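Local coordinates for esterase (Rhizomucor miehei CAU432, PDB 4WY8), which hydrolyses carboxylic esters and is an alpha/beta hydrolase, probably working through a serine nucleophile, at residues A[303-306]-A[307-310]; A[104-107]-A[108-111]. All coordinates share one frame; numbering follows the deposited sequence.

Interaction 1: residues A[303-306]-A[307-310]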
loop_
_atom_site.group_PDB
_atom_site.type_symbol
_atom_site.label_atom_id
_atom_site.label_comp_id
_atom_site.label_asym_id
_atom_site.label_seq_id
_atom_site.Cartn_x
_atom_site.Cartn_y
_atom_site.Cartn_z
ATOM N N GLY A 303 -9.440 -2.506 -5.837
ATOM C CA GLY A 303 -8.981 -3.888 -5.885
ATOM C C GLY A 303 -7.783 -4.010 -6.817
ATOM O O GLY A 303 -6.778 -4.665 -6.503
ATOM N N SER A 304 -7.880 -3.349 -7.963
ATOM C CA SER A 304 -6.798 -3.358 -8.949
ATOM C C SER A 304 -5.540 -2.653 -8.443
ATOM O O SER A 304 -4.393 -3.125 -8.682
ATOM C CB SER A 304 -7.272 -2.729 -10.261
ATOM O OG SER A 304 -6.256 -2.797 -11.250
ATOM N N GLU A 305 -5.729 -1.518 -7.772
ATOM C CA GLU A 305 -4.557 -0.856 -7.198
ATOM C C GLU A 305 -3.867 -1.805 -6.217
ATOM O O GLU A 305 -2.645 -1.972 -6.226
ATOM C CB GLU A 305 -4.930 0.441 -6.480
ATOM C CG GLU A 305 -5.725 1.433 -7.315
ATOM C CD GLU A 305 -4.998 1.933 -8.561
ATOM O OE1 GLU A 305 -3.736 2.000 -8.599
ATOM O OE2 GLU A 305 -5.720 2.251 -9.535
ATOM N N ILE A 306 -4.671 -2.461 -5.398
ATOM C CA ILE A 306 -4.158 -3.368 -4.387
ATOM C C ILE A 306 -3.386 -4.485 -5.036
ATOM O O ILE A 306 -2.300 -4.819 -4.568
ATOM C CB ILE A 306 -5.287 -3.935 -3.506
ATOM C CG1 ILE A 306 -5.799 -2.867 -2.541
ATOM C CG2 ILE A 306 -4.830 -5.153 -2.689
ATOM C CD1 ILE A 306 -7.127 -3.308 -1.837
ATOM N N LEU A 307 -3.902 -5.041 -6.127
ATOM C CA LEU A 307 -3.136 -6.066 -6.854
ATOM C C LEU A 307 -1.806 -5.534 -7.409
ATOM O O LEU A 307 -0.798 -6.246 -7.386
ATOM C CB LEU A 307 -3.966 -6.667 -7.988
ATOM C CG LEU A 307 -5.070 -7.619 -7.535
ATOM C CD1 LEU A 307 -5.602 -8.312 -8.761
ATOM C CD2 LEU A 307 -4.541 -8.648 -6.551
ATOM N N ASP A 308 -1.786 -4.301 -7.915
ATOM C CA ASP A 308 -0.516 -3.728 -8.373
ATOM C C ASP A 308 0.507 -3.612 -7.212
ATOM O O ASP A 308 1.714 -3.865 -7.373
ATOM C CB ASP A 308 -0.753 -2.357 -9.020
ATOM C CG ASP A 308 -1.450 -2.460 -10.386
ATOM O OD1 ASP A 308 -1.412 -3.556 -11.014
ATOM O OD2 ASP A 308 -2.043 -1.435 -10.820
ATOM N N HIS A 309 -0.002 -3.240 -6.045
ATOM C CA HIS A 309 0.796 -3.195 -4.829
ATOM C C HIS A 309 1.372 -4.558 -4.441
ATOM O O HIS A 309 2.589 -4.704 -4.217
ATOM C CB HIS A 309 -0.060 -2.647 -3.708
ATOM C CG HIS A 309 0.678 -2.454 -2.432
ATOM N ND1 HIS A 309 0.071 -1.976 -1.296
ATOM C CD2 HIS A 309 1.981 -2.657 -2.119
ATOM C CE1 HIS A 309 0.974 -1.883 -0.329
ATOM N NE2 HIS A 309 2.134 -2.295 -0.802
ATOM N N ILE A 310 0.497 -5.555 -4.358
ATOM C CA ILE A 310 0.912 -6.921 -4.067
ATOM C C ILE A 310 1.988 -7.388 -5.038
ATOM O O ILE A 310 2.968 -8.011 -4.639
ATOM C CB ILE A 310 -0.291 -7.894 -4.137
ATOM C CG1 ILE A 310 -1.236 -7.652 -2.948
ATOM C CG2 ILE A 310 0.157 -9.353 -4.127
ATOM C CD1 ILE A 310 -2.549 -8.378 -3.087
HETATM O O HOH W 1 -1.423 0.749 -8.995
#
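OD2 of D308 is held by two groups, K316 of the second subunit and a water that donates to it at 2.9 Å. The same water donates to OE1 of E305 at 2.7 Å, bridging two carboxylates one helical turn apart. Their nearest oxygens, E305 OE1 and D308 OD2, stay 4.4 Å apart, and the water's protons, K316 and R252 of the second subunit, which pairs with E305 OE2, probably ease the repulsion. OD1 of D308 forms a salt bridge with R110 of helix 101-111. The CG of D308 lies beside its own backbone N (chi1 -71°), which folds the carboxylate back over the carbonyl of S304, the acceptor for D308 N. On another side of the helix, CG2 of I306 meets CD1 of I310 at 4.0 Å, the two branched chains crossing at a slant. Both isoleucines pack on I256 of strand 253-258. H309, its CG anti to the backbone N (chi1 -176°), carries its ring away from the preceding turn; ND1 bonds Y286 and the ring stacks on H309 of the second subunit. This is a regular alpha-helix of an alpha/beta hydrolase, its apolar side on the central sheet and its polar side toward helix 101-111 and the second subunit.

Interaction 2: residues A[104-107]-A[108-111]; sequences VYEL and TVRA
E106 slants across the outer part of R110 one turn on, its carboxylate set at 90° to the guanidinium plane. A single oxygen does the touching: OE1 of E106 sits at the guanidinium edge and takes the NE hydrogen of R110 at 2.9 Å, forming a salt bridge with a fairly straight N-H approach of 160°. NH2 of R110 adds a weak bond to the same oxygen at 3.2 Å. OE1 lies almost exactly in the guanidinium plane, yet the arginine meets the carboxylate on its anti side and somewhat out of plane, so the pair is not the two-oxygen, side-by-side form. E106, bent at its second torsion, turns its acid forward, while R110 runs extended from CG to NE and brings NE up to OE1. NH1 of R110 is engaged in a further salt bridge, to D308 of helix 301-322.

T108 makes the other notable polar contact. Its OG1 stands beside its own backbone N (chi1 -62°) and donates to V104 O at 2.7 Å from above the carbonyl plane, whereas T108 N reaches that oxygen from the other face at 2.9 Å. Two donors thus hold one carbonyl, and the hydroxyl, buried here, also bonds T71. CG2 of V109 lies 3.5 Å from O of E106.

Helix 101-111 is the crossover of the beta-alpha-beta unit formed with strands 83-87 and 114-118. V104 and T108 rest on V115 of strand 114-118, Y105 and V109 turn to V51 of strand 51-59, and E106, R110 and A111 lie against helix 301-322.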
loop_
_atom_site.group_PDB
_atom_site.type_symbol
_atom_site.label_atom_id
_atom_site.label_comp_id
_atom_site.label_asym_id
_atom_site.label_seq_id
_atom_site.Cartn_x
_atom_site.Cartn_y
_atom_site.Cartn_z
ATOM N N VAL A 104 -7.559 -14.134 -9.546
ATOM C CA VAL A 104 -6.501 -15.072 -9.892
ATOM C C VAL A 104 -5.937 -14.827 -11.299
ATOM O O VAL A 104 -4.717 -14.789 -11.491
ATOM C CB VAL A 104 -7.021 -16.530 -9.762
ATOM C CG1 VAL A 104 -6.101 -17.492 -10.487
ATOM C CG2 VAL A 104 -7.159 -16.923 -8.267
ATOM N N TYR A 105 -6.803 -14.608 -12.279
ATOM C CA TYR A 105 -6.315 -14.341 -13.640
ATOM C C TYR A 105 -5.510 -13.049 -13.668
ATOM O O TYR A 105 -4.399 -13.008 -14.270
ATOM C CB TYR A 105 -7.464 -14.258 -14.655
ATOM C CG TYR A 105 -8.084 -15.586 -15.056
ATOM C CD1 TYR A 105 -7.997 -16.703 -14.229
ATOM C CD2 TYR A 105 -8.781 -15.715 -16.266
ATOM C CE1 TYR A 105 -8.589 -17.924 -14.599
ATOM C CE2 TYR A 105 -9.375 -16.930 -16.648
ATOM C CZ TYR A 105 -9.272 -18.027 -15.806
ATOM O OH TYR A 105 -9.852 -19.233 -16.160
ATOM N N GLU A 106 -6.027 -12.012 -12.988
ATOM C CA GLU A 106 -5.284 -10.730 -12.938
ATOM C C GLU A 106 -3.919 -10.860 -12.246
ATOM O O GLU A 106 -2.920 -10.330 -12.711
ATOM C CB GLU A 106 -6.114 -9.651 -12.224
ATOM C CG GLU A 106 -7.262 -9.072 -13.055
ATOM C CD GLU A 106 -6.814 -8.231 -14.263
ATOM O OE1 GLU A 106 -5.642 -7.775 -14.321
ATOM O OE2 GLU A 106 -7.663 -8.005 -15.159
ATOM N N LEU A 107 -3.893 -11.544 -11.113
ATOM C CA LEU A 107 -2.648 -11.769 -10.388
ATOM C C LEU A 107 -1.653 -12.544 -11.265
ATOM O O LEU A 107 -0.474 -12.225 -11.349
ATOM C CB LEU A 107 -2.946 -12.534 -9.099
ATOM C CG LEU A 107 -1.772 -12.813 -8.158
ATOM C CD1 LEU A 107 -1.063 -11.517 -7.656
ATOM C CD2 LEU A 107 -2.240 -13.689 -6.992
ATOM N N THR A 108 -2.163 -13.567 -11.927
ATOM C CA THR A 108 -1.379 -14.371 -12.843
ATOM C C THR A 108 -0.689 -13.514 -13.879
ATOM O O THR A 108 0.542 -13.612 -14.034
ATOM C CB THR A 108 -2.247 -15.407 -13.570
ATOM O OG1 THR A 108 -2.817 -16.324 -12.616
ATOM C CG2 THR A 108 -1.409 -16.151 -14.612
ATOM N N VAL A 109 -1.436 -12.664 -14.591
ATOM C CA VAL A 109 -0.745 -11.940 -15.671
ATOM C C VAL A 109 0.021 -10.716 -15.188
ATOM O O VAL A 109 1.019 -10.313 -15.810
ATOM C CB VAL A 109 -1.712 -11.485 -16.788
ATOM C CG1 VAL A 109 -2.453 -12.706 -17.366
ATOM C CG2 VAL A 109 -2.716 -10.479 -16.239
ATOM N N ARG A 110 -0.392 -10.127 -14.072
ATOM C CA ARG A 110 0.339 -8.961 -13.581
ATOM C C ARG A 110 1.660 -9.386 -12.940
ATOM O O ARG A 110 2.660 -8.728 -13.110
ATOM C CB ARG A 110 -0.498 -8.159 -12.593
ATOM C CG ARG A 110 -1.696 -7.463 -13.238
ATOM C CD ARG A 110 -2.430 -6.610 -12.214
ATOM N NE ARG A 110 -3.808 -6.315 -12.607
ATOM C CZ ARG A 110 -4.508 -5.273 -12.161
ATOM N NH1 ARG A 110 -3.952 -4.409 -11.310
ATOM N NH2 ARG A 110 -5.771 -5.106 -12.549
ATOM N N ALA A 111 1.661 -10.494 -12.213
ATOM C CA ALA A 111 2.878 -10.947 -11.548
ATOM C C ALA A 111 3.731 -11.792 -12.483
ATOM O O ALA A 111 4.904 -12.029 -12.206
ATOM C CB ALA A 111 2.536 -11.743 -10.281
#

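The centres of interactions 1 and 2, which lie on helices 301-322 and 101-111, are about 10 Å apart, and the two are joined through R110. NH1 of R110 forms a salt bridge with D308 OD1 at 2.7 Å, and NH2 probably hydrogen-bonds S304 OG, also at 2.7 Å, so the guanidinium links E106 of its own helix to two residues of the other. Next to this polar bridge CD1 of L307 packs on CB of E106 at 3.7 Å. Interaction 1 also faces the second subunit, and K316 of that subunit, already paired with D308, also packs on R110. None of the residues in either contact belongs to the probable triad of S164, D261 and H291.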